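Endo-alpha-(1->5)-L-arabinanase (Bacillus licheniformis, PDB 6B7K) probably hydrolyses internal α-1,5-arabinofuranosidic linkages in arabinan, as an endo-acting, calcium-containing glycoside hydrolase of family 43. Local coordinates at residues D18-D23 against T38-G43; V46-D51 against S56-I61; A190-N195 against D210-G215; S25-G30 against Y34-G39; L126-T131 against F136-P141. All blocks are in the same frame, centred on the assembly; numbering follows the deposited sequence.

Interaction 1: residues D18-D23 against T38-G43; sequences DNFIHD and TGLGTG
T38 N donates a nearly straight hydrogen bond to H22 O (2.8 Å), the single backbone bond between the two segments. They meet at the inner end of a blade of the five-bladed β-propeller of family 43, one leading into strand 25-29 and the other leaving strand 32-38. The side chains of D23 and T38 add a second link beside the first. T38 OG1 gives its proton to D23 OD2 at 2.7 Å, using the carboxylate lone pair that faces away from OD1. The torsion of T38 (chi1 -66°) keeps OG1 on the side of its own backbone N, where hydroxyl and amide together meet the D23 carboxylate and H22 O. Threonine suits the place because OG1 can also accept, and A82 N donates to it, joining the next blade. D23 is the predicted proton acceptor; H22 ND1 reaches the same OD2 at 3.0 Å in a weak bond, while H22 NE2 pairs with Y276 OH. An alanine in place of D23 would probably leave T38 OG1 and H22 ND1 without their shared acceptor, so that the hydroxyl and the imidazole would rely more on A82 and Y276. Toward the surface the chemistry becomes apolar. L40 is exposed, yet its CB is directed at the other loop, and L40 CD1 lies obliquely to the F20 ring, 4.3 Å from F20 CE2.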
# COMPACT_ATOMS: atom_id res chain seq x y z
N ASP A 18 -8.38 -9.44 -17.24
CA ASP A 18 -8.79 -9.56 -15.84
C ASP A 18 -8.01 -8.55 -14.99
O ASP A 18 -7.16 -8.90 -14.17
CB ASP A 18 -8.59 -10.99 -15.36
CG ASP A 18 -9.30 -11.29 -14.05
OD1 ASP A 18 -9.90 -10.36 -13.47
OD2 ASP A 18 -9.25 -12.45 -13.60
N ASN A 19 -8.32 -7.28 -15.22
CA ASN A 19 -7.59 -6.17 -14.63
C ASN A 19 -8.28 -5.58 -13.40
O ASN A 19 -7.99 -4.45 -13.01
CB ASN A 19 -7.36 -5.07 -15.67
CG ASN A 19 -8.66 -4.52 -16.24
OD1 ASN A 19 -9.68 -5.20 -16.24
ND2 ASN A 19 -8.62 -3.29 -16.73
N PHE A 20 -9.20 -6.33 -12.79
CA PHE A 20 -9.83 -5.88 -11.56
C PHE A 20 -8.85 -6.00 -10.40
O PHE A 20 -8.19 -7.03 -10.24
CB PHE A 20 -11.09 -6.68 -11.26
CG PHE A 20 -11.60 -6.51 -9.85
CD1 PHE A 20 -12.42 -5.44 -9.53
CD2 PHE A 20 -11.26 -7.41 -8.85
CE1 PHE A 20 -12.89 -5.27 -8.24
CE2 PHE A 20 -11.73 -7.25 -7.56
CZ PHE A 20 -12.55 -6.18 -7.25
N ILE A 21 -8.76 -4.95 -9.58
CA ILE A 21 -7.87 -4.95 -8.43
C ILE A 21 -8.37 -3.90 -7.45
O ILE A 21 -9.14 -3.01 -7.80
CB ILE A 21 -6.40 -4.67 -8.86
CG1 ILE A 21 -5.43 -5.21 -7.81
CG2 ILE A 21 -6.19 -3.17 -9.06
CD1 ILE A 21 -5.58 -6.69 -7.55
N HIS A 22 -7.93 -4.02 -6.19
CA HIS A 22 -8.19 -3.01 -5.19
C HIS A 22 -7.06 -3.05 -4.18
O HIS A 22 -6.71 -4.13 -3.68
CB HIS A 22 -9.54 -3.23 -4.50
CG HIS A 22 -10.12 -1.99 -3.91
ND1 HIS A 22 -10.02 -1.68 -2.57
CD2 HIS A 22 -10.82 -0.98 -4.48
CE1 HIS A 22 -10.62 -0.53 -2.34
NE2 HIS A 22 -11.12 -0.08 -3.48
N ASP A 23 -6.49 -1.88 -3.88
CA ASP A 23 -5.32 -1.74 -3.02
C ASP A 23 -4.15 -2.56 -3.56
O ASP A 23 -3.69 -3.50 -2.90
CB ASP A 23 -5.66 -2.17 -1.59
CG ASP A 23 -6.94 -1.53 -1.07
OD1 ASP A 23 -7.06 -0.29 -1.17
OD2 ASP A 23 -7.82 -2.26 -0.59
N THR A 38 -6.23 -6.65 -2.60
CA THR A 38 -7.23 -7.11 -1.65
C THR A 38 -7.99 -8.29 -2.23
O THR A 38 -8.38 -8.28 -3.39
CB THR A 38 -8.19 -5.97 -1.31
OG1 THR A 38 -7.48 -4.93 -0.62
CG2 THR A 38 -9.33 -6.46 -0.43
N GLY A 39 -8.18 -9.32 -1.40
CA GLY A 39 -8.72 -10.57 -1.91
C GLY A 39 -10.13 -10.41 -2.45
O GLY A 39 -10.92 -9.61 -1.97
N LEU A 40 -10.42 -11.20 -3.49
CA LEU A 40 -11.75 -11.30 -4.06
C LEU A 40 -12.38 -12.57 -3.50
O LEU A 40 -12.09 -13.68 -3.96
CB LEU A 40 -11.69 -11.33 -5.58
CG LEU A 40 -13.01 -11.55 -6.33
CD1 LEU A 40 -14.02 -10.47 -5.98
CD2 LEU A 40 -12.78 -11.61 -7.83
N GLY A 41 -13.24 -12.41 -2.49
CA GLY A 41 -13.87 -13.53 -1.82
C GLY A 41 -13.19 -13.87 -0.51
O GLY A 41 -13.68 -13.49 0.56
N THR A 42 -12.07 -14.58 -0.58
CA THR A 42 -11.29 -14.92 0.59
C THR A 42 -9.82 -14.73 0.28
O THR A 42 -9.39 -14.86 -0.87
CB THR A 42 -11.54 -16.36 1.06
OG1 THR A 42 -12.93 -16.66 0.93
CG2 THR A 42 -11.14 -16.51 2.54
N GLY A 43 -9.05 -14.38 1.30
CA GLY A 43 -7.61 -14.26 1.16
C GLY A 43 -7.13 -13.02 0.44
O GLY A 43 -7.64 -11.92 0.67

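Interaction 2: residues V46-D51 against S56-I61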
# COMPACT_ATOMS: atom_id res chain seq x y z
N VAL A 46 -4.30 -12.10 -6.52
CA VAL A 46 -3.07 -12.01 -7.30
C VAL A 46 -3.44 -12.13 -8.77
O VAL A 46 -4.19 -13.03 -9.15
CB VAL A 46 -2.05 -13.08 -6.91
CG1 VAL A 46 -0.82 -12.98 -7.78
CG2 VAL A 46 -1.67 -12.95 -5.44
N ILE A 47 -2.91 -11.23 -9.59
CA ILE A 47 -3.05 -11.31 -11.04
C ILE A 47 -1.68 -11.13 -11.67
O ILE A 47 -0.82 -10.41 -11.15
CB ILE A 47 -4.06 -10.28 -11.59
CG1 ILE A 47 -3.72 -8.86 -11.11
CG2 ILE A 47 -5.47 -10.64 -11.16
CD1 ILE A 47 -4.71 -7.82 -11.59
N LYS A 48 -1.47 -11.81 -12.80
CA LYS A 48 -0.18 -11.89 -13.45
C LYS A 48 -0.24 -11.29 -14.85
O LYS A 48 -1.32 -11.11 -15.42
CB LYS A 48 0.29 -13.35 -13.53
CG LYS A 48 -0.73 -14.28 -14.17
CD LYS A 48 -0.35 -15.75 -14.02
CE LYS A 48 0.93 -16.07 -14.76
NZ LYS A 48 1.20 -17.53 -14.76
N SER A 49 0.93 -10.97 -15.39
CA SER A 49 1.02 -10.38 -16.72
C SER A 49 2.40 -10.63 -17.30
O SER A 49 3.40 -10.54 -16.60
CB SER A 49 0.73 -8.88 -16.68
OG SER A 49 0.85 -8.31 -17.97
N THR A 50 2.44 -10.94 -18.60
CA THR A 50 3.69 -11.12 -19.33
C THR A 50 4.20 -9.83 -19.95
O THR A 50 5.42 -9.62 -20.02
CB THR A 50 3.50 -12.18 -20.42
OG1 THR A 50 3.13 -13.43 -19.82
CG2 THR A 50 4.78 -12.38 -21.22
N ASP A 51 3.30 -8.95 -20.38
CA ASP A 51 3.67 -7.71 -21.05
C ASP A 51 3.41 -6.46 -20.22
O ASP A 51 3.87 -5.38 -20.61
CB ASP A 51 2.93 -7.59 -22.39
CG ASP A 51 1.43 -7.79 -22.26
OD1 ASP A 51 0.91 -7.79 -21.12
OD2 ASP A 51 0.75 -7.95 -23.30
N SER A 56 -4.15 -11.64 -16.04
CA SER A 56 -4.96 -12.83 -15.88
C SER A 56 -4.92 -13.25 -14.41
O SER A 56 -4.00 -12.90 -13.67
CB SER A 56 -4.48 -13.98 -16.77
OG SER A 56 -3.19 -14.41 -16.38
N ALA A 57 -5.93 -14.01 -14.01
CA ALA A 57 -6.04 -14.42 -12.61
C ALA A 57 -4.91 -15.36 -12.23
O ALA A 57 -4.36 -16.09 -13.06
CB ALA A 57 -7.39 -15.09 -12.36
N ALA A 58 -4.55 -15.34 -10.95
CA ALA A 58 -3.50 -16.16 -10.38
C ALA A 58 -4.00 -16.73 -9.07
O ALA A 58 -4.95 -16.22 -8.48
CB ALA A 58 -2.22 -15.35 -10.16
N PRO A 59 -3.39 -17.82 -8.59
CA PRO A 59 -3.85 -18.43 -7.33
C PRO A 59 -3.84 -17.42 -6.19
O PRO A 59 -2.88 -16.68 -6.01
CB PRO A 59 -2.85 -19.56 -7.10
CG PRO A 59 -2.37 -19.92 -8.45
CD PRO A 59 -2.35 -18.64 -9.24
N SER A 60 -4.93 -17.40 -5.43
CA SER A 60 -5.07 -16.47 -4.33
C SER A 60 -4.24 -16.93 -3.13
O SER A 60 -4.00 -18.12 -2.93
CB SER A 60 -6.54 -16.34 -3.92
OG SER A 60 -7.33 -15.94 -5.03
N ILE A 61 -3.79 -15.96 -2.34
CA ILE A 61 -3.06 -16.25 -1.11
C ILE A 61 -4.06 -16.45 0.01
O ILE A 61 -5.09 -15.77 0.07
CB ILE A 61 -2.07 -15.11 -0.78
CG1 ILE A 61 -1.26 -14.73 -2.02
CG2 ILE A 61 -1.13 -15.54 0.34
CD1 ILE A 61 -0.43 -15.86 -2.57
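K48 and S56 face each other as a hydrogen-bonded antiparallel pair, K48 N to S56 O and S56 N to K48 O both spanning 2.9 Å, and their side chains rise from the same surface. Both start in the same way: K48 CG (chi1 53°) and S56 OG (chi1 66°) each stand between their own backbone N and carbonyl carbon. This lays the lysine methylene K48 CG alongside S56 OG at 3.3 Å. The aliphatic part of K48 then runs on over the neighbouring strand and bends at its third torsion. A long, flexible side chain suits this exposed part of the hairpin, since its methylenes can cover backbone while the ammonium group can probably remain in solvent. V46 lies on the same surface, deeper in. With CG1 anti to the backbone N, its two methyls divide the work: V46 CG1 meets A58 CB at 3.6 Å, and V46 CG2 crosses to I61 CG1 at 3.9 Å. The small A58 suits a position where the branched valine comes so near. Strands 44-49 and 54-61 form a β-hairpin in the outer part of a β-propeller blade, and their short segments are strongly twisted, at 133° between directions. The surface bearing V46 and K48 continues onto F36 and Y34 of strand 32-38. I47 belongs to the non-hydrogen-bonded pair with A57, and their side chains diverge. I47 CA makes a CH...O contact with S56 O at 3.2 Å, while the isoleucine side chain packs against T35 and W55.

Interaction 3: residues A190-N195 against D210-G215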
# COMPACT_ATOMS: atom_id res chain seq x y z
N ALA A 190 -8.41 11.78 6.94
CA ALA A 190 -8.63 11.03 5.70
C ALA A 190 -7.33 10.80 4.94
O ALA A 190 -7.13 11.35 3.85
CB ALA A 190 -9.63 11.77 4.82
N VAL A 191 -6.44 9.98 5.50
CA VAL A 191 -5.18 9.63 4.87
C VAL A 191 -4.87 8.18 5.21
O VAL A 191 -5.02 7.75 6.36
CB VAL A 191 -4.03 10.56 5.32
CG1 VAL A 191 -3.97 10.66 6.84
CG2 VAL A 191 -2.70 10.09 4.76
N GLU A 192 -4.47 7.41 4.20
CA GLU A 192 -4.18 5.99 4.38
C GLU A 192 -3.27 5.55 3.24
O GLU A 192 -2.80 6.36 2.43
CB GLU A 192 -5.47 5.17 4.44
CG GLU A 192 -6.32 5.23 3.18
CD GLU A 192 -7.67 4.55 3.34
OE1 GLU A 192 -7.94 4.01 4.43
OE2 GLU A 192 -8.46 4.57 2.37
N ALA A 193 -3.02 4.24 3.18
CA ALA A 193 -2.27 3.61 2.09
C ALA A 193 -0.90 4.25 1.84
O ALA A 193 -0.60 4.67 0.72
CB ALA A 193 -3.11 3.63 0.81
N PRO A 194 -0.04 4.31 2.85
CA PRO A 194 1.26 4.96 2.66
C PRO A 194 2.27 4.04 2.01
O PRO A 194 2.27 2.82 2.21
CB PRO A 194 1.68 5.31 4.09
CG PRO A 194 1.11 4.18 4.90
CD PRO A 194 -0.17 3.76 4.21
N ASN A 195 3.15 4.64 1.21
CA ASN A 195 4.32 3.92 0.72
C ASN A 195 5.47 4.91 0.60
O ASN A 195 5.28 6.03 0.11
CB ASN A 195 4.04 3.21 -0.62
CG ASN A 195 3.80 4.18 -1.76
OD1 ASN A 195 2.66 4.55 -2.05
ND2 ASN A 195 4.87 4.57 -2.44
N ASP A 210 -8.72 11.08 1.46
CA ASP A 210 -10.18 11.08 1.41
C ASP A 210 -10.77 9.68 1.22
O ASP A 210 -10.13 8.68 1.56
CB ASP A 210 -10.66 12.04 0.32
CG ASP A 210 -10.04 13.42 0.43
OD1 ASP A 210 -9.99 13.97 1.56
OD2 ASP A 210 -9.61 13.97 -0.60
N SER A 211 -11.99 9.60 0.70
CA SER A 211 -12.82 8.40 0.79
C SER A 211 -12.61 7.47 -0.40
O SER A 211 -12.46 7.92 -1.54
CB SER A 211 -14.30 8.79 0.89
OG SER A 211 -15.11 7.67 1.17
N CYS A 212 -12.65 6.16 -0.14
CA CYS A 212 -12.15 5.19 -1.11
C CYS A 212 -13.19 4.26 -1.71
O CYS A 212 -13.03 3.85 -2.86
CB CYS A 212 -11.05 4.33 -0.47
SG CYS A 212 -11.50 3.56 1.10
N CYS A 213 -14.26 3.91 -0.99
CA CYS A 213 -15.12 2.82 -1.42
C CYS A 213 -16.46 3.28 -1.99
O CYS A 213 -17.44 2.53 -1.95
CB CYS A 213 -15.35 1.85 -0.26
SG CYS A 213 -14.29 0.39 -0.30
N LYS A 214 -16.53 4.50 -2.53
CA LYS A 214 -17.77 5.01 -3.09
C LYS A 214 -17.85 4.84 -4.61
O LYS A 214 -18.76 5.39 -5.23
CB LYS A 214 -17.96 6.48 -2.71
N GLY A 215 -16.91 4.11 -5.21
CA GLY A 215 -17.03 3.79 -6.63
C GLY A 215 -16.80 5.01 -7.51
O GLY A 215 -15.85 5.78 -7.31
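E192 and C212 point their side chains at each other between strand 191-199 and the loop that follows strand 202-209. E192 CG stands between the backbone N and the carbonyl carbon (chi1 62°), and the chain is extended from there on, which carries the carboxylate straight out to the loop. C212 SG has the same first torsion and comes from the opposite segment to lie 3.4 Å from E192 OE2; C212 CB follows at 3.9 Å from the same oxygen. The stronger polar partner of the glutamate is S157 OG, bonded to E192 OE1, while Y220 OH makes a weak bond to OE2. At the other end of the contact the backbone does the holding. D210 N donates to A190 O at 2.9 Å, almost straight at the hydrogen but rising well above the carbonyl plane. A190 CB is directed at the loop, and its small methyl fits beside the D210 backbone, 3.5 Å from D210 CA. D210 OD1 lies 3.9 Å from A190 CB, while OD2 makes a salt bridge with K221. The hydrogen bond joins the entry to the innermost strand of a propeller blade with the end of its neighbour, so the hairpin is tied just where E192, the predicted proton donor, emerges. Chemically, this bond ties the chain two residues before the glutamate, whose own backbone pairs with S208. Its carboxylate has S157 on one oxygen and a weak bond from Y220 on the other, with C212 SG close by, which is consistent with the predicted proton donor being held in a defined orientation.

Interaction 4: residues S25-G30 against Y34-G39; sequences SIIKEG and YTFGTG
I27 and Y34 meet as a hydrogen-bonded antiparallel pair, with I27 N reaching Y34 O at 2.8 Å and Y34 N reaching I27 O at 2.9 Å. Around them the packing is tight. I27 CG1 is anti to the backbone N, which leaves CG2 between N and the carbonyl carbon and turned across the strand; I27 CG2 thus meets Y34 CB at 3.6 Å and also comes to the edge of the F36 ring, 3.8 Å from F36 CE1. A branched residue fits because one methyl serves two neighbours while the other arm leads away. Farther in, S25 and F36 exchange a second pair of backbone bonds, S25 N to F36 O at 2.8 Å and F36 N to S25 O at 3.0 Å. These strands, 25-29 and 32-38, form the innermost β-hairpin of a blade, beside the central axis of the propeller. The small S25 sits at this central end with OG bonded to D264 OD2 and more weakly to D84 OD1, both residues being calcium ligands. On the reverse surface of the sheet, I26 and T35 make the non-hydrogen-bonded pair, and I26 CD1 crosses obliquely to T35 OG1 at 3.2 Å. Toward the hairpin turn the contact thins. E29 CB touches only the edge of the Y34 ring, 4.2 Å from CE2, and its carboxylate goes to I116 N instead. K28, partly exposed, points away from the other strand; its NZ bonds G30 O in the carbonyl plane, on a lone pair, and lies against W33 in a cation-pi contact.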
# COMPACT_ATOMS: atom_id res chain seq x y z
N SER A 25 -0.32 -3.73 -5.07
CA SER A 25 1.12 -3.59 -4.86
C SER A 25 1.82 -4.42 -5.91
O SER A 25 1.59 -5.63 -6.00
CB SER A 25 1.52 -4.04 -3.45
OG SER A 25 2.91 -3.83 -3.22
N ILE A 26 2.67 -3.78 -6.71
CA ILE A 26 3.27 -4.42 -7.88
C ILE A 26 4.63 -5.00 -7.52
O ILE A 26 5.37 -4.47 -6.68
CB ILE A 26 3.39 -3.42 -9.06
CG1 ILE A 26 3.82 -4.14 -10.34
CG2 ILE A 26 4.37 -2.31 -8.73
CD1 ILE A 26 2.85 -5.21 -10.80
N ILE A 27 4.94 -6.13 -8.15
CA ILE A 27 6.25 -6.77 -8.09
C ILE A 27 6.46 -7.45 -9.44
O ILE A 27 5.56 -7.50 -10.28
CB ILE A 27 6.34 -7.78 -6.91
CG1 ILE A 27 7.79 -8.27 -6.69
CG2 ILE A 27 5.40 -8.95 -7.13
CD1 ILE A 27 8.79 -7.16 -6.46
N LYS A 28 7.67 -7.97 -9.67
CA LYS A 28 8.04 -8.47 -10.99
C LYS A 28 9.16 -9.48 -10.80
O LYS A 28 10.29 -9.09 -10.50
CB LYS A 28 8.47 -7.31 -11.88
CG LYS A 28 8.49 -7.62 -13.36
CD LYS A 28 9.13 -6.46 -14.10
CE LYS A 28 9.22 -6.72 -15.59
NZ LYS A 28 9.80 -8.06 -15.90
N GLU A 29 8.85 -10.76 -10.98
CA GLU A 29 9.81 -11.84 -10.85
C GLU A 29 10.08 -12.42 -12.23
O GLU A 29 9.15 -12.92 -12.89
CB GLU A 29 9.30 -12.92 -9.90
CG GLU A 29 10.17 -14.16 -9.84
CD GLU A 29 9.55 -15.27 -9.00
OE1 GLU A 29 9.55 -15.15 -7.76
OE2 GLU A 29 9.05 -16.25 -9.59
N GLY A 30 11.33 -12.36 -12.67
CA GLY A 30 11.62 -12.71 -14.05
C GLY A 30 10.96 -11.72 -14.98
O GLY A 30 10.98 -10.51 -14.75
N TYR A 34 3.55 -9.30 -11.20
CA TYR A 34 2.58 -9.79 -10.22
C TYR A 34 2.02 -8.60 -9.47
O TYR A 34 2.78 -7.83 -8.86
CB TYR A 34 3.22 -10.79 -9.25
CG TYR A 34 3.59 -12.11 -9.87
CD1 TYR A 34 2.63 -13.10 -10.09
CD2 TYR A 34 4.90 -12.39 -10.24
CE1 TYR A 34 2.96 -14.31 -10.66
CE2 TYR A 34 5.25 -13.60 -10.80
CZ TYR A 34 4.28 -14.56 -11.02
OH TYR A 34 4.62 -15.77 -11.58
N THR A 35 0.70 -8.44 -9.50
CA THR A 35 0.00 -7.45 -8.71
C THR A 35 -0.73 -8.15 -7.58
O THR A 35 -1.63 -8.97 -7.83
CB THR A 35 -0.97 -6.63 -9.56
OG1 THR A 35 -0.25 -5.87 -10.53
CG2 THR A 35 -1.77 -5.69 -8.68
N PHE A 36 -0.34 -7.86 -6.34
CA PHE A 36 -1.05 -8.34 -5.17
C PHE A 36 -2.10 -7.31 -4.77
O PHE A 36 -1.82 -6.11 -4.75
CB PHE A 36 -0.08 -8.58 -4.01
CG PHE A 36 0.81 -9.79 -4.20
CD1 PHE A 36 1.87 -9.75 -5.08
CD2 PHE A 36 0.59 -10.95 -3.47
CE1 PHE A 36 2.69 -10.86 -5.25
CE2 PHE A 36 1.40 -12.05 -3.64
CZ PHE A 36 2.46 -12.01 -4.53
N GLY A 37 -3.31 -7.78 -4.46
CA GLY A 37 -4.40 -6.89 -4.13
C GLY A 37 -5.28 -7.47 -3.05
O GLY A 37 -5.09 -8.61 -2.61
N THR A 38 -6.23 -6.65 -2.60
CA THR A 38 -7.23 -7.11 -1.65
C THR A 38 -7.99 -8.29 -2.23
O THR A 38 -8.38 -8.28 -3.39
CB THR A 38 -8.19 -5.97 -1.31
OG1 THR A 38 -7.48 -4.93 -0.62
CG2 THR A 38 -9.33 -6.46 -0.43
N GLY A 39 -8.18 -9.32 -1.40
CA GLY A 39 -8.72 -10.57 -1.91
C GLY A 39 -10.13 -10.41 -2.45
O GLY A 39 -10.92 -9.61 -1.97

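Interaction 5: residues L126-T131 against F136-P141; sequences LVIRST and FNAIDP
The F136 ring receives R129 O at its edge, near the ring plane, with R129 O 3.7 Å from F136 CE1, while S130 CB approaches obliquely to 3.5 Å from that same CE1. The ring reaches strand 122-130 because F136 CG stands between its backbone N and carbonyl carbon (chi1 56°), and phenylalanine suits a spot where backbone and methylene, rather than charge, are to be covered. The R129 side chain leaves the backbone away from the loop, and its guanidinium has T131 CG2, just past the end of the strand, at its edge, in plane. Beyond the ring, S130 makes the polar link: A138 N donates a nearly straight bond to S130 OG at 3.1 Å, and the hydroxyl is bonded in turn to N104 O, so one small side chain joins two loops. An alanine at S130 would probably leave the A138 amide without its acceptor and N104 O without its donor, freeing the loop to shift. The small A138 side chain fits against the strand backbone, with A138 CB 3.5 Å from I128 O and 4.4 Å from I128 CG2. Residues V127 and I128 form a classic β-bulge facing I108. A138 is the centre of an inverse γ-turn, closed by a weak bond from I139 N to N137 O at 2.9 Å. The turn shapes the loop N137-D140, the predicted substrate-binding segment of the GH43 propeller, which carries D140, the probable pKa modulator of the catalytic acid.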
# COMPACT_ATOMS: atom_id res chain seq x y z
N LEU A 126 2.01 -12.43 13.38
CA LEU A 126 1.53 -11.07 13.58
C LEU A 126 2.69 -10.08 13.54
O LEU A 126 3.78 -10.34 14.06
CB LEU A 126 0.79 -10.97 14.92
CG LEU A 126 0.04 -9.69 15.31
CD1 LEU A 126 0.93 -8.69 16.02
CD2 LEU A 126 -0.62 -9.06 14.11
N VAL A 127 2.45 -8.93 12.92
CA VAL A 127 3.45 -7.87 12.82
C VAL A 127 3.15 -6.80 13.87
O VAL A 127 4.00 -6.48 14.70
CB VAL A 127 3.48 -7.27 11.40
CG1 VAL A 127 4.48 -6.12 11.34
CG2 VAL A 127 3.83 -8.34 10.38
N ILE A 128 1.93 -6.27 13.84
CA ILE A 128 1.52 -5.24 14.78
C ILE A 128 -0.01 -5.22 14.82
O ILE A 128 -0.67 -5.37 13.79
CB ILE A 128 2.10 -3.86 14.40
CG1 ILE A 128 1.67 -2.79 15.40
CG2 ILE A 128 1.71 -3.47 12.98
CD1 ILE A 128 2.11 -3.06 16.82
N ARG A 129 -0.56 -5.05 16.02
CA ARG A 129 -1.99 -5.08 16.24
C ARG A 129 -2.49 -3.70 16.66
O ARG A 129 -1.75 -2.89 17.22
CB ARG A 129 -2.37 -6.12 17.31
CG ARG A 129 -3.87 -6.34 17.48
CD ARG A 129 -4.20 -7.34 18.57
NE ARG A 129 -3.99 -6.81 19.92
CZ ARG A 129 -2.91 -7.04 20.65
NH1 ARG A 129 -1.93 -7.80 20.18
NH2 ARG A 129 -2.81 -6.52 21.87
N SER A 130 -3.77 -3.44 16.37
CA SER A 130 -4.45 -2.24 16.84
C SER A 130 -5.80 -2.64 17.43
O SER A 130 -6.54 -3.41 16.81
CB SER A 130 -4.65 -1.22 15.71
OG SER A 130 -5.53 -1.71 14.72
N THR A 131 -6.10 -2.13 18.61
CA THR A 131 -7.38 -2.37 19.27
C THR A 131 -8.17 -1.07 19.36
O THR A 131 -7.75 -0.02 18.87
CB THR A 131 -7.16 -2.97 20.67
OG1 THR A 131 -6.31 -2.11 21.44
CG2 THR A 131 -6.52 -4.35 20.57
N PHE A 136 -4.62 4.42 16.21
CA PHE A 136 -4.21 4.16 14.84
C PHE A 136 -4.98 2.95 14.32
O PHE A 136 -5.85 2.41 15.00
CB PHE A 136 -2.70 3.95 14.74
CG PHE A 136 -2.18 2.85 15.62
CD1 PHE A 136 -2.08 1.55 15.14
CD2 PHE A 136 -1.79 3.11 16.92
CE1 PHE A 136 -1.60 0.54 15.95
CE2 PHE A 136 -1.31 2.10 17.73
CZ PHE A 136 -1.22 0.81 17.24
N ASN A 137 -4.66 2.53 13.10
CA ASN A 137 -5.28 1.36 12.50
C ASN A 137 -4.20 0.56 11.79
O ASN A 137 -3.52 1.07 10.89
CB ASN A 137 -6.39 1.76 11.52
CG ASN A 137 -7.28 0.59 11.16
OD1 ASN A 137 -7.37 -0.39 11.89
ND2 ASN A 137 -7.96 0.70 10.02
N ALA A 138 -4.03 -0.70 12.20
CA ALA A 138 -2.99 -1.57 11.65
C ALA A 138 -3.50 -2.22 10.36
O ALA A 138 -3.82 -3.41 10.30
CB ALA A 138 -2.56 -2.61 12.67
N ILE A 139 -3.58 -1.40 9.31
CA ILE A 139 -3.83 -1.85 7.95
C ILE A 139 -2.94 -1.05 7.01
O ILE A 139 -2.21 -0.14 7.43
CB ILE A 139 -5.31 -1.73 7.52
CG1 ILE A 139 -5.75 -0.26 7.50
CG2 ILE A 139 -6.22 -2.56 8.42
CD1 ILE A 139 -7.09 -0.05 6.84
N ASP A 140 -3.02 -1.37 5.73
CA ASP A 140 -2.23 -0.73 4.68
C ASP A 140 -0.73 -0.70 4.99
O ASP A 140 -0.14 0.38 5.12
CB ASP A 140 -2.75 0.68 4.42
CG ASP A 140 -4.21 0.69 4.01
OD1 ASP A 140 -4.84 -0.39 4.03
OD2 ASP A 140 -4.73 1.78 3.67
N PRO A 141 -0.09 -1.86 5.11
CA PRO A 141 1.34 -1.88 5.39
C PRO A 141 2.16 -1.64 4.13
O PRO A 141 1.67 -1.75 3.00
CB PRO A 141 1.57 -3.29 5.93
CG PRO A 141 0.56 -4.11 5.20
CD PRO A 141 -0.64 -3.22 4.99

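How the interactions relate
Interactions 1, 2 and 4 belong to one blade: interaction 4 is its buried inner hairpin, interaction 2 the outer hairpin reaching the surface, and interaction 1 the loops at the inner end, sharing T38 and G39 with interaction 4. The two hairpins are neighbours in one sheet, joined by a probable hydrogen bond between T35 N and I47 O, and both rely on regular backbone pairing. Interactions 3 and 5 lie in other blades, where loops depend on single bonds to a carbonyl or a hydroxyl. These two meet at D140, whose OD2 lies 3.0 Å from A193 N. Thus interactions 1, 3 and 5 bring the three predicted catalytic carboxylates to the centre, whereas interaction 2 stays peripheral.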